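Lipid-transfer protein (Thermomonospora curvata, PDB 6OK1) belongs to the thiolase superfamily, with N- and C-terminal thiolase-like regions, and carries the name lipid-transfer protein. Local coordinates at residues Ala153-Arg158 with Ser262-Ile267; Leu305-Leu308 with Ala312-Glu315; Asp322-Leu325 with Gly329-Pro332. One frame throughout, in Å; residues are numbered along the deposited sequence. Where two conformers were deposited one is given.

Contact 1: Ala153-Arg158 with Ser262-Ile267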
ATOM      1  N   ALA A 153     -14.278  21.494  -5.097  1.00 19.68           N
ATOM      2  CA  ALA A 153     -15.111  22.687  -5.211  1.00 20.12           C
ATOM      3  C   ALA A 153     -15.553  23.186  -3.853  1.00 21.19           C
ATOM      4  O   ALA A 153     -15.677  24.401  -3.650  1.00 19.41           O
ATOM      5  CB  ALA A 153     -16.310  22.391  -6.083  1.00 20.98           C
ATOM      6  N   MET A 154     -15.755  22.277  -2.891  1.00 19.04           N
ATOM      7  CA  MET A 154     -16.169  22.692  -1.560  1.00 20.00           C
ATOM      8  C   MET A 154     -15.119  23.570  -0.891  1.00 19.25           C
ATOM      9  O   MET A 154     -15.457  24.572  -0.229  1.00 20.55           O
ATOM     10  CB  MET A 154     -16.475  21.457  -0.708  1.00 22.40           C
ATOM     11  CG  MET A 154     -17.235  21.781   0.571  1.00 23.09           C
ATOM     12  SD  MET A 154     -18.931  22.282   0.309  1.00 20.32           S
ATOM     13  CE  MET A 154     -19.687  20.679   0.032  1.00 21.20           C
ATOM     14  N   PHE A 155     -13.837  23.248  -1.085  1.00 19.67           N
ATOM     15  CA  PHE A 155     -12.760  24.104  -0.601  1.00 21.41           C
ATOM     16  C   PHE A 155     -12.690  25.408  -1.388  1.00 21.59           C
ATOM     17  O   PHE A 155     -12.520  26.492  -0.815  1.00 22.98           O
ATOM     18  CB  PHE A 155     -11.407  23.400  -0.729  1.00 19.27           C
ATOM     19  CG  PHE A 155     -11.253  22.185   0.135  1.00 20.35           C
ATOM     20  CD1 PHE A 155     -11.315  22.289   1.532  1.00 24.20           C
ATOM     21  CD2 PHE A 155     -10.989  20.946  -0.426  1.00 22.30           C
ATOM     22  CE1 PHE A 155     -11.154  21.177   2.326  1.00 20.65           C
ATOM     23  CE2 PHE A 155     -10.796  19.824   0.380  1.00 26.67           C
ATOM     24  CZ  PHE A 155     -10.879  19.952   1.756  1.00 21.66           C
ATOM     25  N   ALA A 156     -12.740  25.308  -2.712  1.00 22.33           N
ATOM     26  CA  ALA A 156     -12.553  26.493  -3.549  1.00 21.65           C
ATOM     27  C   ALA A 156     -13.593  27.569  -3.236  1.00 23.66           C
ATOM     28  O   ALA A 156     -13.270  28.764  -3.171  1.00 25.05           O
ATOM     29  CB  ALA A 156     -12.623  26.074  -5.017  1.00 22.92           C
ATOM     30  N   ARG A 157     -14.844  27.168  -3.020  1.00 22.06           N
ATOM     31  CA  ARG A 157     -15.889  28.152  -2.749  1.00 22.49           C
ATOM     32  C   ARG A 157     -15.593  28.915  -1.475  1.00 22.97           C
ATOM     33  O   ARG A 157     -15.851  30.119  -1.392  1.00 22.11           O
ATOM     34  CB  ARG A 157     -17.258  27.480  -2.635  1.00 21.12           C
ATOM     35  CG  ARG A 157     -18.421  28.453  -2.379  1.00 23.50           C
ATOM     36  CD  ARG A 157     -18.663  29.394  -3.592  1.00 25.08           C
ATOM     37  NE  ARG A 157     -19.675  30.429  -3.338  1.00 32.42           N
ATOM     38  CZ  ARG A 157     -19.465  31.572  -2.680  1.00 37.60           C
ATOM     39  NH1 ARG A 157     -18.266  31.870  -2.171  1.00 35.49           N
ATOM     40  NH2 ARG A 157     -20.475  32.433  -2.519  1.00 41.61           N
ATOM     41  N   ARG A 158     -15.079  28.225  -0.456  1.00 21.80           N
ATOM     42  CA  ARG A 158     -14.751  28.899   0.797  1.00 21.02           C
ATOM     43  C   ARG A 158     -13.525  29.793   0.642  1.00 22.30           C
ATOM     44  O   ARG A 158     -13.448  30.875   1.244  1.00 24.08           O
ATOM     45  CB  ARG A 158     -14.538  27.863   1.901  1.00 22.66           C
ATOM     46  CG  ARG A 158     -14.300  28.497   3.290  1.00 22.72           C
ATOM     47  CD  ARG A 158     -15.585  29.037   3.905  1.00 22.85           C
ATOM     48  NE  ARG A 158     -15.267  29.875   5.072  1.00 24.57           N
ATOM     49  CZ  ARG A 158     -16.168  30.345   5.924  1.00 25.01           C
ATOM     50  NH1 ARG A 158     -17.454  30.044   5.782  1.00 21.72           N
ATOM     51  NH2 ARG A 158     -15.775  31.115   6.941  1.00 26.54           N
ATOM     52  N   SER A 262     -10.782  23.950  11.836  1.00 23.85           N
ATOM     53  CA  SER A 262     -11.185  25.316  12.145  0.71 22.76           C
ATOM     54  C   SER A 262     -11.181  26.179  10.892  1.00 28.74           C
ATOM     55  O   SER A 262     -12.087  26.996  10.691  1.00 31.90           O
ATOM     56  CB  SER A 262     -10.277  25.909  13.233  0.71 26.56           C
ATOM     57  OG  SER A 262      -8.918  25.956  12.822  0.71 40.88           O
ATOM     58  N   GLU A 263     -10.176  26.003  10.038  1.00 23.92           N
ATOM     59  CA  GLU A 263     -10.104  26.672   8.747  0.68 20.43           C
ATOM     60  C   GLU A 263      -9.845  25.625   7.670  1.00 22.13           C
ATOM     61  O   GLU A 263      -9.043  24.698   7.872  1.00 28.64           O
ATOM     62  CB  GLU A 263      -9.005  27.736   8.714  0.68 41.08           C
ATOM     63  CG  GLU A 263      -9.337  28.962   9.549  0.68 50.47           C
ATOM     64  CD  GLU A 263      -8.644  30.215   9.055  0.68106.73           C
ATOM     65  OE1 GLU A 263      -8.845  30.580   7.876  0.68113.79           O
ATOM     66  OE2 GLU A 263      -7.899  30.834   9.843  0.68 91.90           O
ATOM     67  N   ILE A 264     -10.525  25.773   6.532  1.00 22.62           N
ATOM     68  CA  ILE A 264     -10.450  24.787   5.457  1.00 22.37           C
ATOM     69  C   ILE A 264      -9.937  25.388   4.151  1.00 27.01           C
ATOM     70  O   ILE A 264      -9.939  24.713   3.123  1.00 26.47           O
ATOM     71  CB  ILE A 264     -11.810  24.084   5.228  1.00 21.64           C
ATOM     72  CG1 ILE A 264     -12.875  25.039   4.675  1.00 21.82           C
ATOM     73  CG2 ILE A 264     -12.267  23.434   6.523  1.00 26.26           C
ATOM     74  CD1 ILE A 264     -14.131  24.351   4.131  1.00 24.07           C
ATOM     75  N   THR A 265      -9.491  26.638   4.167  1.00 25.95           N
ATOM     76  CA  THR A 265      -9.107  27.306   2.935  1.00 26.34           C
ATOM     77  C   THR A 265      -7.629  27.180   2.616  1.00 25.74           C
ATOM     78  O   THR A 265      -7.232  27.486   1.490  1.00 26.71           O
ATOM     79  CB  THR A 265      -9.453  28.782   3.004  1.00 28.11           C
ATOM     80  OG1 THR A 265      -8.904  29.321   4.198  1.00 27.97           O
ATOM     81  CG2 THR A 265     -10.971  28.956   2.994  1.00 34.52           C
ATOM     82  N   GLY A 266      -6.814  26.746   3.563  1.00 22.75           N
ATOM     83  CA  GLY A 266      -5.436  26.420   3.294  1.00 24.99           C
ATOM     84  C   GLY A 266      -5.287  24.939   3.004  1.00 22.94           C
ATOM     85  O   GLY A 266      -6.255  24.235   2.698  1.00 24.23           O
ATOM     86  N   ILE A 267      -4.048  24.467   3.083  1.00 22.17           N
ATOM     87  CA  ILE A 267      -3.760  23.035   2.973  1.00 22.12           C
ATOM     88  C   ILE A 267      -2.700  22.750   4.026  1.00 22.98           C
ATOM     89  O   ILE A 267      -1.509  22.705   3.705  1.00 22.23           O
ATOM     90  CB  ILE A 267      -3.252  22.616   1.589  1.00 22.21           C
ATOM     91  CG1 ILE A 267      -4.123  23.157   0.453  1.00 23.84           C
ATOM     92  CG2 ILE A 267      -3.197  21.090   1.520  1.00 19.55           C
ATOM     93  CD1 ILE A 267      -3.472  22.997  -0.894  1.00 26.36           C
TER
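R158 and T265 meet beneath a shared carboxylate, that of E162: R158 NE forms a salt bridge with E162 OE2, while T265 OG1 is hydrogen-bonded to E162 OE1. Below these polar ends the contact is apolar. The methyl T265 CG2 presses against R158 CG at 3.4 Å and also touches the main-chain carbonyl carbon, R158 C, at 3.6 Å. R158 leaves the helix with CG anti to its own N (chi1 -175°) and then bends at chi2, which puts its first methylenes against the loop and carries the guanidinium on to E162. I264 crosses this arginine at about a right angle, its CG1 4.0 Å from R158 CG. I264 CB meets the F155 ring, 4.1 Å from F155 CD1, and the same ring carbon lies 3.2 Å from the carbonyl oxygen I264 O, which approaches the ring obliquely. The F155 ring also meets that of Y259, with planes at about 60°. R158 NH1 reaches a backbone group of another protein's chain, so the arginine serves an interface as well. The contact thus holds helix 148-163 against the loop that leaves strand 240-248 and ends at I267, the N-cap of helix 268-281.

Contact 2: Leu305-Leu308 with Ala312-Glu315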
ATOM      1  N   LEU A 305       0.662  27.851  -3.065  1.00 22.43           N
ATOM      2  CA  LEU A 305       1.657  28.925  -3.079  1.00 22.08           C
ATOM      3  C   LEU A 305       1.787  29.573  -1.709  1.00 29.28           C
ATOM      4  O   LEU A 305       2.892  29.937  -1.266  1.00 25.04           O
ATOM      5  CB  LEU A 305       1.279  29.963  -4.142  1.00 24.07           C
ATOM      6  CG  LEU A 305       1.422  29.496  -5.597  1.00 28.11           C
ATOM      7  CD1 LEU A 305       0.594  30.373  -6.532  1.00 26.88           C
ATOM      8  CD2 LEU A 305       2.914  29.482  -6.010  1.00 28.41           C
ATOM      9  N   GLU A 306       0.668  29.715  -1.020  1.00 24.61           N
ATOM     10  CA  GLU A 306       0.664  30.331   0.297  1.00 27.28           C
ATOM     11  C   GLU A 306       1.267  29.411   1.352  1.00 22.30           C
ATOM     12  O   GLU A 306       2.074  29.855   2.185  1.00 25.22           O
ATOM     13  CB  GLU A 306      -0.763  30.736   0.633  1.00 26.77           C
ATOM     14  CG  GLU A 306      -1.301  31.708  -0.405  1.00 29.43           C
ATOM     15  CD  GLU A 306      -2.787  31.967  -0.289  1.00 32.36           C
ATOM     16  OE1 GLU A 306      -3.377  31.545   0.719  1.00 27.01           O
ATOM     17  OE2 GLU A 306      -3.356  32.633  -1.176  1.00 27.24           O
ATOM     18  N   GLU A 307       0.910  28.128   1.322  1.00 25.23           N
ATOM     19  CA  GLU A 307       1.464  27.175   2.273  1.00 23.51           C
ATOM     20  C   GLU A 307       2.972  27.070   2.150  1.00 24.73           C
ATOM     21  O   GLU A 307       3.656  26.833   3.156  1.00 25.66           O
ATOM     22  CB  GLU A 307       0.841  25.796   2.064  1.00 22.21           C
ATOM     23  CG  GLU A 307      -0.634  25.706   2.487  1.00 24.41           C
ATOM     24  CD  GLU A 307      -0.860  25.828   3.982  1.00 26.02           C
ATOM     25  OE1 GLU A 307       0.120  25.770   4.769  1.00 25.78           O
ATOM     26  OE2 GLU A 307      -2.028  26.014   4.390  1.00 26.31           O
ATOM     27  N   LEU A 308       3.493  27.181   0.939  1.00 24.02           N
ATOM     28  CA  LEU A 308       4.919  27.013   0.680  1.00 23.41           C
ATOM     29  C   LEU A 308       5.703  28.317   0.813  1.00 25.97           C
ATOM     30  O   LEU A 308       6.916  28.320   0.584  1.00 29.04           O
ATOM     31  CB  LEU A 308       5.121  26.408  -0.715  1.00 25.36           C
ATOM     32  CG  LEU A 308       4.477  25.018  -0.896  1.00 25.91           C
ATOM     33  CD1 LEU A 308       4.477  24.625  -2.371  1.00 28.13           C
ATOM     34  CD2 LEU A 308       5.170  23.970  -0.066  1.00 28.24           C
ATOM     35  N   ALA A 312       1.807  35.793   0.642  1.00 32.80           N
ATOM     36  CA  ALA A 312       1.050  35.858   1.883  1.00 35.95           C
ATOM     37  C   ALA A 312      -0.286  35.124   1.760  1.00 30.43           C
ATOM     38  O   ALA A 312      -0.806  34.911   0.661  1.00 29.30           O
ATOM     39  CB  ALA A 312       0.790  37.318   2.272  1.00 37.37           C
ATOM     40  N   ARG A 313      -0.848  34.746   2.914  1.00 34.04           N
ATOM     41  CA  ARG A 313      -2.176  34.130   2.946  1.00 32.56           C
ATOM     42  C   ARG A 313      -3.187  34.987   2.201  1.00 30.88           C
ATOM     43  O   ARG A 313      -3.279  36.199   2.428  1.00 30.72           O
ATOM     44  CB  ARG A 313      -2.653  33.949   4.387  1.00 42.76           C
ATOM     45  CG  ARG A 313      -1.924  32.954   5.178  1.00 72.66           C
ATOM     46  CD  ARG A 313      -2.315  31.583   4.739  1.00 46.23           C
ATOM     47  NE  ARG A 313      -1.533  30.607   5.454  1.00 63.35           N
ATOM     48  CZ  ARG A 313      -1.529  29.326   5.158  1.00 62.98           C
ATOM     49  NH1 ARG A 313      -2.280  28.877   4.150  1.00 32.26           N
ATOM     50  NH2 ARG A 313      -0.771  28.515   5.875  1.00 48.27           N
ATOM     51  N   GLY A 314      -3.967  34.345   1.335  1.00 30.51           N
ATOM     52  CA  GLY A 314      -4.987  35.009   0.541  1.00 29.96           C
ATOM     53  C   GLY A 314      -4.499  35.833  -0.629  1.00 31.32           C
ATOM     54  O   GLY A 314      -5.331  36.409  -1.342  1.00 31.44           O
ATOM     55  N   GLU A 315      -3.188  35.915  -0.862  1.00 29.28           N
ATOM     56  CA  GLU A 315      -2.662  36.744  -1.930  1.00 26.13           C
ATOM     57  C   GLU A 315      -2.111  35.960  -3.119  1.00 29.48           C
ATOM     58  O   GLU A 315      -1.493  36.558  -4.004  1.00 29.72           O
ATOM     59  CB  GLU A 315      -1.593  37.685  -1.343  1.00 29.91           C
ATOM     60  CG  GLU A 315      -2.181  38.478  -0.188  1.00 41.47           C
ATOM     61  CD  GLU A 315      -1.396  39.711   0.177  1.00 58.79           C
ATOM     62  OE1 GLU A 315      -0.219  39.803  -0.204  1.00 37.38           O
ATOM     63  OE2 GLU A 315      -1.970  40.588   0.853  1.00 45.16           O
TER
HETATM   64  O   HOH W   1      -4.315  29.574   2.254  1.00 31.07           O
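The R313 guanidinium has E307 OE2 and a water oxygen at its edge, both near its plane, and grips the E307 carboxylate end-on. R313 NH1 bonds E307 OE2 at 2.9 Å and R313 NH2 bonds E307 OE1 at 3.1 Å, a two-pronged salt bridge. The pair is far from coplanar: the two planes stand 73° apart, both oxygens are met from above the carboxylate, and the NH2 partner is tilted slightly from the guanidinium plane. Bends at chi2 in both side chains swing the charged ends together, although both CB atoms point away from the facing segment.

The second carboxylate, E306, extends beyond CG into the type II turn A312-E315. E306 OE1 receives G314 N at 2.9 Å, nearly straight at 168° but again from above the plane. A water donates to E306 OE1, its oxygen 2.7 Å away, and accepts from R313 NH1 at 2.9 Å, linking the two acids through the arginine. E306 OE2 is hydrogen-bonded by Y159 OH and A316 N. The turn closes with E315 N to A312 O at 3.0 Å, and G314 supplies its positive phi.

Held by the N-H of G314 in the turn, that of A316 in the first turn of helix 316-321, a tyrosine and a water, buried E306 is probably stabilised as the anion; the charge of R313 is probably balanced mainly by E307, whose OE2 also accepts from I267 N.

Contact 3: Asp322-Leu325 with Gly329-Pro332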
ATOM      1  N   ASP A 322       0.200  38.897 -11.302  1.00 35.00           N
ATOM      2  CA  ASP A 322       1.428  39.634 -11.592  1.00 34.37           C
ATOM      3  C   ASP A 322       2.383  38.904 -12.535  1.00 37.30           C
ATOM      4  O   ASP A 322       3.443  39.453 -12.849  1.00 39.24           O
ATOM      5  CB  ASP A 322       2.183  39.946 -10.300  1.00 38.70           C
ATOM      6  CG  ASP A 322       1.479  40.980  -9.430  1.00 66.92           C
ATOM      7  OD1 ASP A 322       0.476  41.569  -9.868  1.00 50.10           O
ATOM      8  OD2 ASP A 322       1.933  41.197  -8.293  1.00 48.92           O
ATOM      9  N   GLY A 323       2.066  37.681 -12.959  1.00 32.59           N
ATOM     10  CA  GLY A 323       2.861  36.977 -13.949  1.00 33.69           C
ATOM     11  C   GLY A 323       3.981  36.121 -13.409  1.00 35.76           C
ATOM     12  O   GLY A 323       4.892  35.757 -14.168  1.00 32.43           O
ATOM     13  N   ASN A 324       3.950  35.785 -12.118  1.00 29.97           N
ATOM     14  CA  ASN A 324       5.085  35.125 -11.495  1.00 32.06           C
ATOM     15  C   ASN A 324       5.181  33.658 -11.871  1.00 33.46           C
ATOM     16  O   ASN A 324       6.244  33.058 -11.678  1.00 32.34           O
ATOM     17  CB  ASN A 324       5.018  35.240  -9.970  1.00 27.10           C
ATOM     18  CG  ASN A 324       5.413  36.601  -9.464  1.00 42.47           C
ATOM     19  OD1 ASN A 324       6.586  36.946  -9.453  1.00 42.13           O
ATOM     20  ND2 ASN A 324       4.435  37.369  -9.022  1.00 36.64           N
ATOM     21  N   LEU A 325       4.110  33.063 -12.385  1.00 32.98           N
ATOM     22  CA  LEU A 325       4.185  31.667 -12.804  1.00 28.16           C
ATOM     23  C   LEU A 325       4.718  31.504 -14.217  1.00 31.77           C
ATOM     24  O   LEU A 325       4.921  30.367 -14.658  1.00 30.35           O
ATOM     25  CB  LEU A 325       2.810  31.001 -12.718  1.00 27.78           C
ATOM     26  CG  LEU A 325       2.139  31.010 -11.346  1.00 32.37           C
ATOM     27  CD1 LEU A 325       0.888  30.161 -11.358  1.00 28.08           C
ATOM     28  CD2 LEU A 325       3.088  30.559 -10.245  1.00 34.93           C
ATOM     29  N   GLY A 329       8.953  34.864 -15.117  1.00 44.97           N
ATOM     30  CA  GLY A 329       8.612  35.400 -13.819  1.00 32.72           C
ATOM     31  C   GLY A 329       9.462  34.826 -12.698  1.00 31.97           C
ATOM     32  O   GLY A 329      10.414  34.073 -12.908  1.00 38.51           O
ATOM     33  N   ARG A 330       9.098  35.209 -11.474  1.00 36.69           N
ATOM     34  CA  ARG A 330       9.890  34.820 -10.316  1.00 40.80           C
ATOM     35  C   ARG A 330       9.826  33.314 -10.073  1.00 35.36           C
ATOM     36  O   ARG A 330      10.808  32.720  -9.603  1.00 35.07           O
ATOM     37  CB  ARG A 330       9.413  35.603  -9.082  1.00 47.23           C
ATOM     38  CG  ARG A 330      10.054  35.203  -7.762  1.00 75.05           C
ATOM     39  CD  ARG A 330       9.130  34.296  -6.982  1.00110.36           C
ATOM     40  NE  ARG A 330       9.737  33.748  -5.771  1.00108.26           N
ATOM     41  CZ  ARG A 330      10.665  32.798  -5.764  1.00 45.62           C
ATOM     42  NH1 ARG A 330      11.123  32.296  -6.903  1.00 50.00           N
ATOM     43  NH2 ARG A 330      11.139  32.340  -4.611  1.00 53.57           N
ATOM     44  N   LEU A 331       8.706  32.673 -10.395  1.00 30.63           N
ATOM     45  CA  LEU A 331       8.497  31.263 -10.062  1.00 28.52           C
ATOM     46  C   LEU A 331       7.875  30.546 -11.251  1.00 29.32           C
ATOM     47  O   LEU A 331       6.689  30.189 -11.235  1.00 28.93           O
ATOM     48  CB  LEU A 331       7.614  31.106  -8.823  1.00 29.78           C
ATOM     49  CG  LEU A 331       7.597  29.675  -8.249  1.00 27.81           C
ATOM     50  CD1 LEU A 331       8.944  29.315  -7.631  1.00 32.01           C
ATOM     51  CD2 LEU A 331       6.477  29.449  -7.206  1.00 32.63           C
ATOM     52  N   PRO A 332       8.662  30.315 -12.299  1.00 30.68           N
ATOM     53  CA  PRO A 332       8.188  29.532 -13.441  1.00 27.64           C
ATOM     54  C   PRO A 332       7.560  28.240 -12.960  1.00 28.49           C
ATOM     55  O   PRO A 332       8.144  27.513 -12.156  1.00 30.01           O
ATOM     56  CB  PRO A 332       9.466  29.265 -14.244  1.00 35.43           C
ATOM     57  CG  PRO A 332      10.374  30.378 -13.894  1.00 39.12           C
ATOM     58  CD  PRO A 332      10.068  30.740 -12.464  1.00 31.80           C
TER
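G323 ends helix 316-321 in a Schellman motif, with a positive phi of 90°, and its carbonyl oxygen rests 3.8 Å from G329 CA. The next residue, N324, makes the main contact through both its side chain and its backbone. N324 O accepts L331 N at 2.8 Å, within the carbonyl plane. In the side chain CG stands beside the backbone N, anti to the carbonyl carbon, and with chi2 at -74° the amide sets N324 OD1 3.2 Å from R330 CB, while ND2 hydrogen-bonds to F319 O in the preceding helix. The guanidinium of R330 leads elsewhere, its NH1 bonding to I288 O. L325 follows with two weak CH contacts of opposite sense: its CA faces L331 O at 3.3 Å with an angle of 165° at the hydrogen, and its own carbonyl oxygen faces P332 CA at 3.6 Å. L325 CD2 also skirts L331 O, at 3.8 Å. Together these contacts close a short turn-back of the chain between helices 316-321 and 338-341. The side chains of L325, R330 and L331 all rest on F319 of helix 316-321, and P332 is joined by a backbone hydrogen bond to A291 in strand 290-292, an outermost strand of the mixed sheet within this chain.

In the fold
The three contacts follow one another along the chain, and the middle one touches both others. Contact 1 and contact 2 lie with centres about 13 Å apart and meet where I267 N probably donates to E307 OE2 at 2.9 Å, so the acid that grips R313 also reaches the start of helix 268-281. Helix 148-163 makes a second link, since Y159, next to R158, bonds E306. Contact 2 joins contact 3, about 14 Å away between centres, through leucine packing, L305 CD2 to L331 CD2 at 3.8 Å. Contacts 1 and 3 remain about 13 Å apart at their nearest atoms. The residues of the sodium site, V48, I70 and E72, belong to none of them.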